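Local coordinates for propionate kinase (PDB 3KHY), which probably catalyses the reversible, magnesium-dependent transfer of phosphate from ATP to acetate, giving acetyl phosphate and ADP, at residues A[32-41]-A[53-62]; A[190-198]-A[207-215]. One frame throughout, in Å; residues are numbered along the deposited sequence.

Contact 1: residues A[32-41]-A[53-62]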
loop_
_atom_site.group_PDB
_atom_site.type_symbol
_atom_site.label_atom_id
_atom_site.label_comp_id
_atom_site.label_asym_id
_atom_site.label_seq_id
_atom_site.Cartn_x
_atom_site.Cartn_y
_atom_site.Cartn_z
ATOM N N ALA A 32 14.705 -15.396 28.402
ATOM C CA ALA A 32 15.643 -16.465 28.083
ATOM C C ALA A 32 16.003 -16.346 26.604
ATOM O O ALA A 32 15.130 -16.145 25.773
ATOM C CB ALA A 32 15.024 -17.821 28.372
ATOM N N GLU A 33 17.290 -16.459 26.292
ATOM C CA GLU A 33 17.813 -16.203 24.950
ATOM C C GLU A 33 18.784 -17.299 24.524
ATOM O O GLU A 33 19.450 -17.906 25.371
ATOM C CB GLU A 33 18.576 -14.879 24.935
ATOM C CG GLU A 33 17.765 -13.673 24.544
ATOM C CD GLU A 33 18.626 -12.432 24.401
ATOM O OE1 GLU A 33 18.489 -11.722 23.381
ATOM O OE2 GLU A 33 19.448 -12.174 25.303
ATOM N N ASN A 34 18.883 -17.528 23.214
ATOM C CA ASN A 34 19.831 -18.494 22.659
ATOM C C ASN A 34 19.629 -19.907 23.209
ATOM O O ASN A 34 20.592 -20.636 23.440
ATOM C CB ASN A 34 21.271 -18.046 22.922
ATOM C CG ASN A 34 21.470 -16.558 22.703
ATOM O OD1 ASN A 34 20.994 -15.991 21.721
ATOM N ND2 ASN A 34 22.179 -15.918 23.624
ATOM N N ILE A 35 18.373 -20.291 23.409
ATOM C CA ILE A 35 18.053 -21.592 23.994
ATOM C C ILE A 35 18.653 -22.744 23.183
ATOM O O ILE A 35 18.679 -22.700 21.956
ATOM C CB ILE A 35 16.525 -21.765 24.158
ATOM C CG1 ILE A 35 15.995 -20.753 25.180
ATOM C CG2 ILE A 35 16.166 -23.203 24.557
ATOM C CD1 ILE A 35 14.488 -20.655 25.222
ATOM N N ALA A 36 19.160 -23.756 23.886
ATOM C CA ALA A 36 19.763 -24.934 23.260
ATOM C C ALA A 36 21.057 -24.631 22.497
ATOM O O ALA A 36 21.462 -25.399 21.621
ATOM C CB ALA A 36 18.759 -25.644 22.357
ATOM N N THR A 37 21.695 -23.512 22.832
ATOM C CA THR A 37 23.013 -23.176 22.293
ATOM C C THR A 37 24.002 -22.936 23.435
ATOM O O THR A 37 23.607 -22.868 24.601
ATOM C CB THR A 37 22.971 -21.920 21.400
ATOM O OG1 THR A 37 22.999 -20.745 22.218
ATOM C CG2 THR A 37 21.716 -21.916 20.536
ATOM N N LYS A 38 25.282 -22.803 23.101
ATOM C CA LYS A 38 26.313 -22.588 24.113
ATOM C C LYS A 38 26.029 -21.326 24.919
ATOM O O LYS A 38 26.366 -21.245 26.099
ATOM C CB LYS A 38 27.699 -22.473 23.470
ATOM C CG LYS A 38 28.079 -23.620 22.547
ATOM C CD LYS A 38 27.494 -23.439 21.148
ATOM C CE LYS A 38 28.026 -24.490 20.186
ATOM N NZ LYS A 38 27.537 -24.276 18.795
ATOM N N ASN A 39 25.403 -20.349 24.271
ATOM C CA ASN A 39 25.199 -19.033 24.860
ATOM C C ASN A 39 23.827 -18.859 25.497
ATOM O O ASN A 39 23.369 -17.737 25.723
ATOM C CB ASN A 39 25.432 -17.956 23.806
ATOM C CG ASN A 39 26.836 -17.984 23.264
ATOM O OD1 ASN A 39 27.803 -17.969 24.024
ATOM N ND2 ASN A 39 26.962 -18.035 21.945
ATOM N N CYS A 40 23.173 -19.977 25.782
ATOM C CA CYS A 40 21.887 -19.944 26.452
ATOM C C CYS A 40 22.011 -19.198 27.779
ATOM O O CYS A 40 22.931 -19.453 28.561
ATOM C CB CYS A 40 21.383 -21.363 26.691
ATOM S SG CYS A 40 19.792 -21.442 27.526
ATOM N N LYS A 41 21.089 -18.273 28.026
ATOM C CA LYS A 41 21.061 -17.528 29.283
ATOM C C LYS A 41 19.662 -17.013 29.604
ATOM O O LYS A 41 18.857 -16.772 28.709
ATOM C CB LYS A 41 22.032 -16.348 29.237
ATOM C CG LYS A 41 21.679 -15.338 28.169
ATOM C CD LYS A 41 22.458 -14.049 28.335
ATOM C CE LYS A 41 22.078 -13.065 27.243
ATOM N NZ LYS A 41 22.791 -11.769 27.390
ATOM N N TYR A 53 23.560 -17.931 33.320
ATOM C CA TYR A 53 23.988 -18.645 32.130
ATOM C C TYR A 53 23.728 -20.130 32.289
ATOM O O TYR A 53 23.813 -20.667 33.390
ATOM C CB TYR A 53 25.461 -18.370 31.841
ATOM C CG TYR A 53 25.704 -16.936 31.440
ATOM C CD1 TYR A 53 25.716 -16.563 30.103
ATOM C CD2 TYR A 53 25.887 -15.947 32.398
ATOM C CE1 TYR A 53 25.923 -15.245 29.729
ATOM C CE2 TYR A 53 26.093 -14.629 32.034
ATOM C CZ TYR A 53 26.115 -14.286 30.699
ATOM O OH TYR A 53 26.323 -12.979 30.333
ATOM N N LEU A 54 23.395 -20.783 31.181
ATOM C CA LEU A 54 23.088 -22.203 31.192
ATOM C C LEU A 54 23.515 -22.807 29.863
ATOM O O LEU A 54 22.670 -23.078 29.007
ATOM C CB LEU A 54 21.585 -22.416 31.394
ATOM C CG LEU A 54 21.169 -23.761 31.984
ATOM C CD1 LEU A 54 21.613 -23.839 33.435
ATOM C CD2 LEU A 54 19.668 -23.961 31.876
ATOM N N GLU A 55 24.821 -23.001 29.693
ATOM C CA GLU A 55 25.372 -23.522 28.443
ATOM C C GLU A 55 24.591 -24.720 27.925
ATOM O O GLU A 55 24.487 -25.742 28.602
ATOM C CB GLU A 55 26.846 -23.905 28.603
ATOM C CG GLU A 55 27.798 -22.721 28.654
ATOM C CD GLU A 55 29.248 -23.134 28.472
ATOM O OE1 GLU A 55 29.508 -24.344 28.289
ATOM O OE2 GLU A 55 30.128 -22.247 28.505
ATOM N N ASN A 56 24.042 -24.570 26.723
ATOM C CA ASN A 56 23.306 -25.635 26.051
ATOM C C ASN A 56 22.060 -26.097 26.793
ATOM O O ASN A 56 21.599 -27.218 26.594
ATOM C CB ASN A 56 24.225 -26.826 25.768
ATOM C CG ASN A 56 25.343 -26.482 24.804
ATOM O OD1 ASN A 56 26.515 -26.726 25.084
ATOM N ND2 ASN A 56 24.983 -25.905 23.664
ATOM N N GLY A 57 21.513 -25.236 27.646
ATOM C CA GLY A 57 20.278 -25.555 28.335
ATOM C C GLY A 57 19.147 -25.807 27.348
ATOM O O GLY A 57 18.999 -25.093 26.359
ATOM N N SER A 58 18.347 -26.833 27.606
ATOM C CA SER A 58 17.210 -27.119 26.741
ATOM C C SER A 58 16.091 -26.124 27.009
ATOM O O SER A 58 16.098 -25.422 28.019
ATOM C CB SER A 58 16.699 -28.541 26.967
ATOM O OG SER A 58 16.137 -28.681 28.261
ATOM N N TYR A 59 15.136 -26.065 26.092
ATOM C CA TYR A 59 13.943 -25.266 26.288
ATOM C C TYR A 59 13.276 -25.736 27.575
ATOM O O TYR A 59 12.730 -24.938 28.332
ATOM C CB TYR A 59 13.006 -25.467 25.108
ATOM C CG TYR A 59 12.196 -24.257 24.710
ATOM C CD1 TYR A 59 12.542 -23.501 23.595
ATOM C CD2 TYR A 59 11.069 -23.886 25.432
ATOM C CE1 TYR A 59 11.787 -22.400 23.212
ATOM C CE2 TYR A 59 10.311 -22.789 25.062
ATOM C CZ TYR A 59 10.673 -22.049 23.951
ATOM O OH TYR A 59 9.909 -20.959 23.588
ATOM N N LYS A 60 13.330 -27.042 27.824
ATOM C CA LYS A 60 12.799 -27.592 29.067
ATOM C C LYS A 60 13.608 -27.118 30.280
ATOM O O LYS A 60 13.043 -26.819 31.333
ATOM C CB LYS A 60 12.762 -29.120 29.026
ATOM C CG LYS A 60 12.113 -29.741 30.256
ATOM C CD LYS A 60 12.345 -31.245 30.331
ATOM C CE LYS A 60 11.787 -31.822 31.630
ATOM N NZ LYS A 60 12.175 -33.248 31.843
ATOM N N ASP A 61 14.929 -27.063 30.131
ATOM C CA ASP A 61 15.803 -26.547 31.189
ATOM C C ASP A 61 15.455 -25.096 31.524
ATOM O O ASP A 61 15.444 -24.694 32.688
ATOM C CB ASP A 61 17.271 -26.639 30.770
ATOM C CG ASP A 61 17.752 -28.070 30.629
ATOM O OD1 ASP A 61 17.135 -28.969 31.240
ATOM O OD2 ASP A 61 18.748 -28.295 29.909
ATOM N N VAL A 62 15.182 -24.309 30.491
ATOM C CA VAL A 62 14.773 -22.926 30.690
ATOM C C VAL A 62 13.527 -22.861 31.565
ATOM O O VAL A 62 13.478 -22.113 32.538
ATOM C CB VAL A 62 14.503 -22.230 29.355
ATOM C CG1 VAL A 62 13.835 -20.883 29.584
ATOM C CG2 VAL A 62 15.801 -22.065 28.587
#
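I35, in the turn just past strand 25-33, packs against the first turn of helix 59-72, its two branches meeting Y59 and V62. From CB, at chi1 -65°, the CG2 methyl is anti to the backbone N of I35 and turned to the helix start, 3.4 Å from Y59 N and also touching the ring at Y59 CD1. CG1 lies beside the N of I35 and runs on to the V62 methyl CG2 at 3.7 Å. CD1 at the tip lies over one face of the Y59 ring, 4.0 Å from its centroid and offset toward the rim, a CH-pi contact. A branched, wholly apolar residue suits this corner, and A32 is small enough for its CB to sit 3.5 Å from V62 CG1.

The helix itself opens with a capping box: S58 OG accepts from D61 N, while D61 OD2 takes S58 N from above the carboxylate plane. Type II turns N34-T37 and L54-G57 face each other at the edge of the N-terminal sheet of an acetokinase of the actin-like ATPase clan. They are tied by A36 N to G57 O, 2.8 Å, and by N56 N to T37 O; C40 N reaches that same T37 oxygen from the opposite face of its plane. Beyond them L54 N bonds to C40 O with an almost straight N-H...O angle of 169°. Buried C40 packs between the turns, CB 3.2 Å from L54 O and SG toward V62 CG2 and G57 O, a place suited to a small, apolar thiol. On the strand pair K41 lays its aliphatic chain alongside Y53, CD 3.9 Å from CE1. The Y59 hydroxyl is hydrogen-bonded to G10 O.

Contact 2: residues A[190-198]-A[207-215]; sequences TQQKANVIV and ITAVVDGKS
N195 grips the turn after strand 205-211 with its side chain: OD1 accepts from D212 N at 2.7 Å, in a nearly straight bond (168°) whose donor is tilted from the amide plane. With CG beside the backbone N (chi1 -65°), the amide swings across to that N-H, and its ND2 end donates to a water that also bridges K193 O and D212 OD1. A second water joins K193 N to the same carboxylate oxygen. Asparagine suits the place because it offers an acceptor and a donor at once.

The turn it holds, V211 to K214, is of type I'. G213, at phi 85°, has the backbone shape that glycine takes easily, and without a side chain it lets K193 CB close over the turn; its N donates to A194 O at 3.0 Å.

From there inward the segments form an antiparallel ladder, their short strands at 161°. V196 and V198 each exchange two backbone bonds, with V210 and T208; between them I197 faces A209 in a non-hydrogen-bonded pair. V196 CG2 lies alongside V210 CB at 4.0 Å, while I197 CG2 packs on I207 CD1 at 3.6 Å. Beta-branched and apolar side chains suit such extended, buried strands.

N195 N is bonded to D315, and strand 316-320 continues the sheet beyond 196-198. V198, T208 and V210 rest on helix 175-188, whereas I197, I207 and A209 lie toward helix 287-307.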
loop_
_atom_site.group_PDB
_atom_site.type_symbol
_atom_site.label_atom_id
_atom_site.label_comp_id
_atom_site.label_asym_id
_atom_site.label_seq_id
_atom_site.Cartn_x
_atom_site.Cartn_y
_atom_site.Cartn_z
ATOM N N THR A 190 -12.912 11.259 26.480
ATOM C CA THR A 190 -14.325 11.554 26.690
ATOM C C THR A 190 -15.012 10.431 27.457
ATOM O O THR A 190 -14.375 9.461 27.871
ATOM C CB THR A 190 -15.089 11.726 25.354
ATOM O OG1 THR A 190 -15.259 10.444 24.730
ATOM C CG2 THR A 190 -14.349 12.681 24.408
ATOM N N GLN A 191 -16.325 10.566 27.615
ATOM C CA GLN A 191 -17.142 9.559 28.282
ATOM C C GLN A 191 -17.251 8.252 27.483
ATOM O O GLN A 191 -17.354 7.168 28.063
ATOM C CB GLN A 191 -18.534 10.132 28.555
ATOM C CG GLN A 191 -19.513 9.173 29.208
ATOM C CD GLN A 191 -20.898 9.781 29.352
ATOM O OE1 GLN A 191 -21.102 10.961 29.067
ATOM N NE2 GLN A 191 -21.857 8.976 29.793
ATOM N N GLN A 192 -17.225 8.359 26.155
ATOM C CA GLN A 192 -17.406 7.204 25.271
ATOM C C GLN A 192 -16.087 6.474 25.008
ATOM O O GLN A 192 -15.034 6.903 25.482
ATOM C CB GLN A 192 -18.015 7.652 23.938
ATOM C CG GLN A 192 -19.419 8.253 24.044
ATOM C CD GLN A 192 -19.435 9.629 24.691
ATOM O OE1 GLN A 192 -20.116 9.845 25.698
ATOM N NE2 GLN A 192 -18.686 10.567 24.117
ATOM N N LYS A 193 -16.143 5.376 24.251
ATOM C CA LYS A 193 -14.918 4.709 23.802
ATOM C C LYS A 193 -14.174 5.632 22.835
ATOM O O LYS A 193 -14.747 6.590 22.317
ATOM C CB LYS A 193 -15.221 3.366 23.128
ATOM C CG LYS A 193 -15.784 2.301 24.070
ATOM C CD LYS A 193 -15.039 2.297 25.396
ATOM C CE LYS A 193 -15.614 1.271 26.370
ATOM N NZ LYS A 193 -15.163 1.545 27.770
ATOM N N ALA A 194 -12.906 5.337 22.583
ATOM C CA ALA A 194 -12.054 6.263 21.851
ATOM C C ALA A 194 -12.306 6.281 20.344
ATOM O O ALA A 194 -12.574 5.246 19.723
ATOM C CB ALA A 194 -10.582 5.970 22.146
ATOM N N ASN A 195 -12.240 7.476 19.769
ATOM C CA ASN A 195 -12.187 7.624 18.324
ATOM C C ASN A 195 -10.813 8.179 18.012
ATOM O O ASN A 195 -10.602 9.398 17.995
ATOM C CB ASN A 195 -13.277 8.567 17.828
ATOM C CG ASN A 195 -14.667 8.014 18.069
ATOM O OD1 ASN A 195 -15.019 6.944 17.577
ATOM N ND2 ASN A 195 -15.459 8.738 18.842
ATOM N N VAL A 196 -9.868 7.277 17.801
ATOM C CA VAL A 196 -8.472 7.679 17.753
ATOM C C VAL A 196 -7.726 6.971 16.643
ATOM O O VAL A 196 -8.132 5.905 16.168
ATOM C CB VAL A 196 -7.746 7.424 19.096
ATOM C CG1 VAL A 196 -8.265 8.365 20.186
ATOM C CG2 VAL A 196 -7.862 5.951 19.534
ATOM N N ILE A 197 -6.647 7.598 16.213
ATOM C CA ILE A 197 -5.681 6.955 15.340
ATOM C C ILE A 197 -4.471 6.682 16.213
ATOM O O ILE A 197 -3.957 7.592 16.855
ATOM C CB ILE A 197 -5.293 7.875 14.186
ATOM C CG1 ILE A 197 -6.513 8.113 13.292
ATOM C CG2 ILE A 197 -4.116 7.277 13.388
ATOM C CD1 ILE A 197 -6.341 9.271 12.298
ATOM N N VAL A 198 -4.051 5.422 16.269
ATOM C CA VAL A 198 -2.940 5.023 17.122
ATOM C C VAL A 198 -1.745 4.632 16.256
ATOM O O VAL A 198 -1.835 3.731 15.416
ATOM C CB VAL A 198 -3.320 3.842 18.051
ATOM C CG1 VAL A 198 -2.115 3.413 18.915
ATOM C CG2 VAL A 198 -4.523 4.213 18.949
ATOM N N ILE A 207 -0.057 1.367 12.287
ATOM C CA ILE A 207 -0.984 2.429 12.645
ATOM C C ILE A 207 -2.421 1.931 12.456
ATOM O O ILE A 207 -2.715 1.168 11.537
ATOM C CB ILE A 207 -0.679 3.701 11.831
ATOM C CG1 ILE A 207 -1.627 4.837 12.221
ATOM C CG2 ILE A 207 -0.741 3.426 10.307
ATOM C CD1 ILE A 207 -1.166 6.159 11.643
ATOM N N THR A 208 -3.306 2.319 13.359
ATOM C CA THR A 208 -4.649 1.760 13.361
ATOM C C THR A 208 -5.688 2.848 13.521
ATOM O O THR A 208 -5.498 3.779 14.305
ATOM C CB THR A 208 -4.803 0.743 14.495
ATOM O OG1 THR A 208 -3.910 -0.356 14.255
ATOM C CG2 THR A 208 -6.243 0.227 14.589
ATOM N N ALA A 209 -6.779 2.730 12.764
ATOM C CA ALA A 209 -7.924 3.614 12.936
ATOM C C ALA A 209 -8.933 2.927 13.852
ATOM O O ALA A 209 -9.480 1.875 13.514
ATOM C CB ALA A 209 -8.574 3.936 11.572
ATOM N N VAL A 210 -9.177 3.537 15.001
ATOM C CA VAL A 210 -10.079 2.990 16.013
ATOM C C VAL A 210 -11.332 3.862 16.122
ATOM O O VAL A 210 -11.256 5.046 16.457
ATOM C CB VAL A 210 -9.380 2.895 17.369
ATOM C CG1 VAL A 210 -10.364 2.451 18.463
ATOM C CG2 VAL A 210 -8.187 1.928 17.281
ATOM N N VAL A 211 -12.484 3.279 15.813
ATOM C CA VAL A 211 -13.749 4.009 15.850
ATOM C C VAL A 211 -14.637 3.398 16.927
ATOM O O VAL A 211 -14.849 2.186 16.953
ATOM C CB VAL A 211 -14.460 3.967 14.482
ATOM C CG1 VAL A 211 -15.806 4.668 14.553
ATOM C CG2 VAL A 211 -13.572 4.622 13.410
ATOM N N ASP A 212 -15.111 4.238 17.833
ATOM C CA ASP A 212 -15.870 3.776 18.999
ATOM C C ASP A 212 -15.222 2.549 19.654
ATOM O O ASP A 212 -15.910 1.593 20.021
ATOM C CB ASP A 212 -17.329 3.468 18.634
ATOM C CG ASP A 212 -18.252 3.486 19.857
ATOM O OD1 ASP A 212 -17.951 4.228 20.817
ATOM O OD2 ASP A 212 -19.278 2.774 19.860
ATOM N N GLY A 213 -13.898 2.580 19.790
ATOM C CA GLY A 213 -13.183 1.528 20.485
ATOM C C GLY A 213 -12.818 0.309 19.652
ATOM O O GLY A 213 -12.114 -0.571 20.148
ATOM N N LYS A 214 -13.287 0.248 18.405
ATOM C CA LYS A 214 -13.027 -0.899 17.532
ATOM C C LYS A 214 -12.129 -0.575 16.325
ATOM O O LYS A 214 -12.289 0.457 15.680
ATOM C CB LYS A 214 -14.341 -1.483 17.028
ATOM C CG LYS A 214 -15.239 -2.025 18.142
ATOM C CD LYS A 214 -16.564 -2.526 17.574
ATOM C CE LYS A 214 -17.419 -3.142 18.673
ATOM N NZ LYS A 214 -18.364 -4.165 18.125
ATOM N N SER A 215 -11.191 -1.470 16.028
ATOM C CA SER A 215 -10.334 -1.333 14.851
ATOM C C SER A 215 -11.185 -1.385 13.571
ATOM O O SER A 215 -12.012 -2.279 13.404
ATOM C CB SER A 215 -9.276 -2.449 14.829
ATOM O OG SER A 215 -8.517 -2.396 13.621
HETATM O O HOH W 1 -18.691 4.420 23.450
HETATM O O HOH W 2 -17.361 6.983 20.569
#

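Overall arrangement
The two contacts stand on opposite sides of the chain's centre, about 42 Å apart between their centres, and share no secondary-structure element. Contact 2 is the more buried: two neighbouring strands of the five-stranded sheet, held by a regular backbone ladder, with helices over both faces and two bridging waters at its turn end. Contact 1 lies at the margin of the eight-stranded sheet, where apolar side chains pack against a helix start and scattered backbone bonds tie the turns, several residues being exposed. Predicted ligand or catalytic residues are near both: the side chains of A32 and Y59 lie about 8 Å from those of K15 (ATP) and N8 (magnesium), V198 and T208 about 5 and 6 Å from H200 and H174.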